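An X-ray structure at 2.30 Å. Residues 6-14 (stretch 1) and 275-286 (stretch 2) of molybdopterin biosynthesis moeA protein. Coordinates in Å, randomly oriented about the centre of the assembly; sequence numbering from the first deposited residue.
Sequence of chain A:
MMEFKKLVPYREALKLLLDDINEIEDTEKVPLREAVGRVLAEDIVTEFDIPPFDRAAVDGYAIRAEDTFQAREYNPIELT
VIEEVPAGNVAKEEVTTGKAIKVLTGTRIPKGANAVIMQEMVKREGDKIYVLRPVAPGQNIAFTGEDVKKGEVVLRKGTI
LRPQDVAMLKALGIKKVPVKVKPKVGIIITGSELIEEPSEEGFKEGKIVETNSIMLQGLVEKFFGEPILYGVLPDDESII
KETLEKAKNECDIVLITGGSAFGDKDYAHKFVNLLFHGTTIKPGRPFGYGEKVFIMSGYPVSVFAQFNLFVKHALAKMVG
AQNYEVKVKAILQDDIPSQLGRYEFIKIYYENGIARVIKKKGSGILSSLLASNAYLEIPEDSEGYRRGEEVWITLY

Stretch 1 6-14: KLVPYREAL
Stretch 2, residues 275-286: LFHGTTIKPGRP

Two segments more than 260 residues apart in sequence meet along a short backbone bridge and bury 540 Å² between them. Stretch 1 runs extended through Leu7 (phi/psi -68/128), Val8 (-84/134) and Pro9 (-54/153), then turns into a helix at Tyr10; Pro9 occupies the N-cap position, and its O accepts a hydrogen bond from Ala13 N at 3.0 Å. Stretch 2 passes from a strand at Phe276 and His277 through Gly278 and the two threonines into a second strand at Ile281. The register sets Leu7 CA 4.6 Å from Thr279 CA and Pro9 CA 5.0 Å from Thr280 CA.

Val8 and Thr279 form a single bridge, CA to CA 4.8 Å, of parallel pattern, both chains advancing the same general way. Val8 anchors it with its backbone: its N donates to Gly278 O at 3.3 Å, nearly straight at 166°, while its O receives Thr279 OG1 at 3.2 Å and, in a weak, bent bond (122°), Thr280 N at 3.1 Å. Gly278 adopts phi/psi 93/102, where a CB would be jammed against the preceding carbonyl oxygen, so glycine suits this turn. Thr279 (-125/174, chi1 t) directs CA-to-CB away overall, yet its hydroxyl still reaches Val8 O; its own N is held by Arg285 O at 2.8 Å.

Leu7 has the most surface covered, 96 Å². Its CA-to-CB bond points toward stretch 2, and the m,t rotamer places CD2 3.6 Å from Thr279 O and over one face of the Arg285 guanidinium, 4.1 Å from NE. A branched aliphatic chain can pack here against both backbone and the flat guanidinium, whose long, largely extended arm brings its end nearer than its sideways CB would suggest.

Phe276, with 62 Å² covered, supplies the apolar platform. Chi1 p and chi2 92° set its ring against Ala13 of the helix, whose CB sits over one face, 4.1 Å from the centroid and 17° off the normal, a CH-pi contact. Alanine's small methyl allows this close approach, and Ala13 O lies 3.3 Å from Phe276 CE2. Val8, its chi1 between wells at -2°, adds CG1 at 3.9 Å from Phe276 CB.

Thr280, with 60 Å² covered, has its CA-to-CB bond toward stretch 1 at phi/psi -85/-17, its chi1 off-well at -91°. Being compact, it fits against the start of the helix: OG1 is 3.6 Å from Pro9 CA, and CB is 3.9 Å from Tyr10 N. Beyond it, Tyr10 (chi1 t) meets Ile281 (p,t) obliquely, CD1 to CG2 at 3.8 Å; Tyr10, buried as a residue, has its OH hydrogen-bonded elsewhere in the structure.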

# COMPACT_ATOMS: atom_id res chain seq x y z
N LYS A 6 13.62 -4.12 -34.80
CA LYS A 6 14.51 -3.73 -33.68
C LYS A 6 13.69 -3.44 -32.42
O LYS A 6 12.79 -2.60 -32.43
CB LYS A 6 15.32 -2.49 -34.07
CG LYS A 6 16.54 -2.23 -33.17
CD LYS A 6 16.99 -0.77 -33.25
CE LYS A 6 16.34 0.11 -32.16
NZ LYS A 6 17.36 0.83 -31.34
N LEU A 7 14.01 -4.15 -31.33
CA LEU A 7 13.36 -3.91 -30.05
C LEU A 7 13.79 -2.55 -29.53
O LEU A 7 14.99 -2.27 -29.46
CB LEU A 7 13.74 -5.01 -29.04
CG LEU A 7 13.46 -6.46 -29.45
CD1 LEU A 7 13.94 -7.42 -28.38
CD2 LEU A 7 11.98 -6.69 -29.74
N VAL A 8 12.83 -1.71 -29.16
CA VAL A 8 13.16 -0.38 -28.65
C VAL A 8 13.46 -0.49 -27.15
O VAL A 8 12.72 -1.16 -26.42
CB VAL A 8 12.07 0.72 -28.99
CG1 VAL A 8 10.91 0.17 -29.83
CG2 VAL A 8 11.55 1.42 -27.75
N PRO A 9 14.55 0.13 -26.68
CA PRO A 9 14.90 0.07 -25.25
C PRO A 9 13.76 0.51 -24.35
O PRO A 9 12.91 1.30 -24.78
CB PRO A 9 16.08 1.04 -25.14
CG PRO A 9 16.67 1.08 -26.50
CD PRO A 9 15.53 0.91 -27.45
N TYR A 10 13.73 0.01 -23.12
CA TYR A 10 12.66 0.31 -22.18
C TYR A 10 12.51 1.80 -21.89
O TYR A 10 11.40 2.31 -21.88
CB TYR A 10 12.86 -0.44 -20.87
CG TYR A 10 11.93 0.02 -19.76
CD1 TYR A 10 10.55 -0.01 -19.94
CD2 TYR A 10 12.42 0.50 -18.56
CE1 TYR A 10 9.69 0.42 -18.94
CE2 TYR A 10 11.58 0.93 -17.55
CZ TYR A 10 10.21 0.89 -17.75
OH TYR A 10 9.36 1.31 -16.75
N ARG A 11 13.63 2.48 -21.64
CA ARG A 11 13.59 3.89 -21.25
C ARG A 11 13.10 4.80 -22.39
O ARG A 11 12.43 5.79 -22.14
CB ARG A 11 14.95 4.37 -20.73
CG ARG A 11 15.35 3.76 -19.39
CD ARG A 11 14.56 4.27 -18.18
NE ARG A 11 14.77 3.45 -16.99
CZ ARG A 11 14.03 3.50 -15.88
NH1 ARG A 11 13.01 4.35 -15.77
NH2 ARG A 11 14.31 2.69 -14.86
N GLU A 12 13.43 4.44 -23.63
CA GLU A 12 12.91 5.15 -24.79
C GLU A 12 11.41 4.88 -24.97
O GLU A 12 10.66 5.78 -25.33
CB GLU A 12 13.65 4.75 -26.07
CG GLU A 12 13.21 5.54 -27.31
CD GLU A 12 13.97 5.19 -28.58
OE1 GLU A 12 14.80 4.25 -28.56
OE2 GLU A 12 13.74 5.88 -29.60
N ALA A 13 11.00 3.64 -24.73
CA ALA A 13 9.60 3.23 -24.88
C ALA A 13 8.72 3.88 -23.82
O ALA A 13 7.58 4.23 -24.09
CB ALA A 13 9.47 1.72 -24.79
N LEU A 14 9.26 4.03 -22.61
CA LEU A 14 8.52 4.60 -21.50
C LEU A 14 8.33 6.09 -21.71
O LEU A 14 7.30 6.64 -21.35
CB LEU A 14 9.24 4.33 -20.17
CG LEU A 14 8.53 4.83 -18.91
CD1 LEU A 14 7.23 4.07 -18.68
CD2 LEU A 14 9.45 4.73 -17.69
N LEU A 275 3.09 3.96 -31.95
CA LEU A 275 4.37 4.63 -31.73
C LEU A 275 5.49 3.61 -31.67
O LEU A 275 6.56 3.81 -32.25
CB LEU A 275 4.35 5.43 -30.42
CG LEU A 275 3.45 6.66 -30.38
CD1 LEU A 275 3.32 7.18 -28.95
CD2 LEU A 275 3.98 7.76 -31.30
N PHE A 276 5.25 2.51 -30.95
CA PHE A 276 6.18 1.38 -30.92
C PHE A 276 5.47 0.04 -30.74
O PHE A 276 4.29 -0.01 -30.38
CB PHE A 276 7.25 1.59 -29.83
CG PHE A 276 6.69 1.71 -28.44
CD1 PHE A 276 6.55 0.59 -27.64
CD2 PHE A 276 6.31 2.95 -27.94
CE1 PHE A 276 6.03 0.70 -26.36
CE2 PHE A 276 5.79 3.06 -26.66
CZ PHE A 276 5.65 1.94 -25.86
N HIS A 277 6.21 -1.03 -30.99
CA HIS A 277 5.71 -2.40 -30.88
C HIS A 277 6.92 -3.32 -30.97
O HIS A 277 7.66 -3.30 -31.96
CB HIS A 277 4.71 -2.71 -31.99
CG HIS A 277 4.04 -4.04 -31.85
ND1 HIS A 277 3.60 -4.54 -30.65
CD2 HIS A 277 3.72 -4.98 -32.78
CE1 HIS A 277 3.05 -5.73 -30.84
NE2 HIS A 277 3.11 -6.02 -32.12
N GLY A 278 7.13 -4.13 -29.94
CA GLY A 278 8.35 -4.90 -29.81
C GLY A 278 9.30 -4.07 -28.98
O GLY A 278 9.90 -3.11 -29.46
N THR A 279 9.42 -4.44 -27.71
CA THR A 279 10.21 -3.70 -26.75
C THR A 279 11.24 -4.61 -26.09
O THR A 279 11.25 -5.83 -26.30
CB THR A 279 9.27 -3.02 -25.71
OG1 THR A 279 9.90 -1.87 -25.14
CG2 THR A 279 8.99 -3.92 -24.52
N THR A 280 12.10 -4.01 -25.29
CA THR A 280 13.28 -4.68 -24.76
C THR A 280 13.01 -5.51 -23.49
O THR A 280 13.80 -6.39 -23.14
CB THR A 280 14.38 -3.61 -24.55
OG1 THR A 280 15.18 -3.50 -25.74
CG2 THR A 280 15.36 -3.99 -23.51
N ILE A 281 11.89 -5.27 -22.81
CA ILE A 281 11.63 -5.92 -21.52
C ILE A 281 11.46 -7.44 -21.65
O ILE A 281 11.12 -7.95 -22.72
CB ILE A 281 10.42 -5.29 -20.78
CG1 ILE A 281 9.09 -5.67 -21.44
CG2 ILE A 281 10.57 -3.77 -20.69
CD1 ILE A 281 7.88 -5.40 -20.57
N LYS A 282 11.69 -8.14 -20.54
CA LYS A 282 11.59 -9.59 -20.49
C LYS A 282 11.21 -10.01 -19.06
O LYS A 282 11.97 -9.75 -18.13
CB LYS A 282 12.93 -10.24 -20.87
CG LYS A 282 12.87 -11.76 -21.04
CD LYS A 282 14.26 -12.39 -21.00
CE LYS A 282 14.19 -13.91 -20.93
NZ LYS A 282 14.80 -14.45 -19.67
N PRO A 283 10.05 -10.64 -18.87
CA PRO A 283 9.06 -10.91 -19.93
C PRO A 283 8.32 -9.65 -20.38
O PRO A 283 8.58 -8.56 -19.85
CB PRO A 283 8.08 -11.88 -19.25
CG PRO A 283 8.18 -11.57 -17.80
CD PRO A 283 9.60 -11.15 -17.56
N GLY A 284 7.41 -9.80 -21.34
CA GLY A 284 6.60 -8.70 -21.83
C GLY A 284 7.14 -8.02 -23.08
O GLY A 284 6.72 -6.91 -23.41
N ARG A 285 8.04 -8.71 -23.78
CA ARG A 285 8.71 -8.17 -24.98
C ARG A 285 7.76 -7.65 -26.07
O ARG A 285 7.97 -6.54 -26.56
CB ARG A 285 9.69 -9.23 -25.54
CG ARG A 285 9.78 -9.33 -27.06
CD ARG A 285 10.79 -10.37 -27.53
NE ARG A 285 10.76 -10.55 -28.98
CZ ARG A 285 11.71 -11.13 -29.70
NH1 ARG A 285 12.81 -11.62 -29.13
NH2 ARG A 285 11.57 -11.23 -31.02
N PRO A 286 6.73 -8.40 -26.45
CA PRO A 286 5.82 -7.97 -27.53
C PRO A 286 4.89 -6.79 -27.20
O PRO A 286 3.95 -6.55 -27.96
CB PRO A 286 5.00 -9.23 -27.83
CG PRO A 286 5.70 -10.35 -27.12
CD PRO A 286 6.35 -9.73 -25.93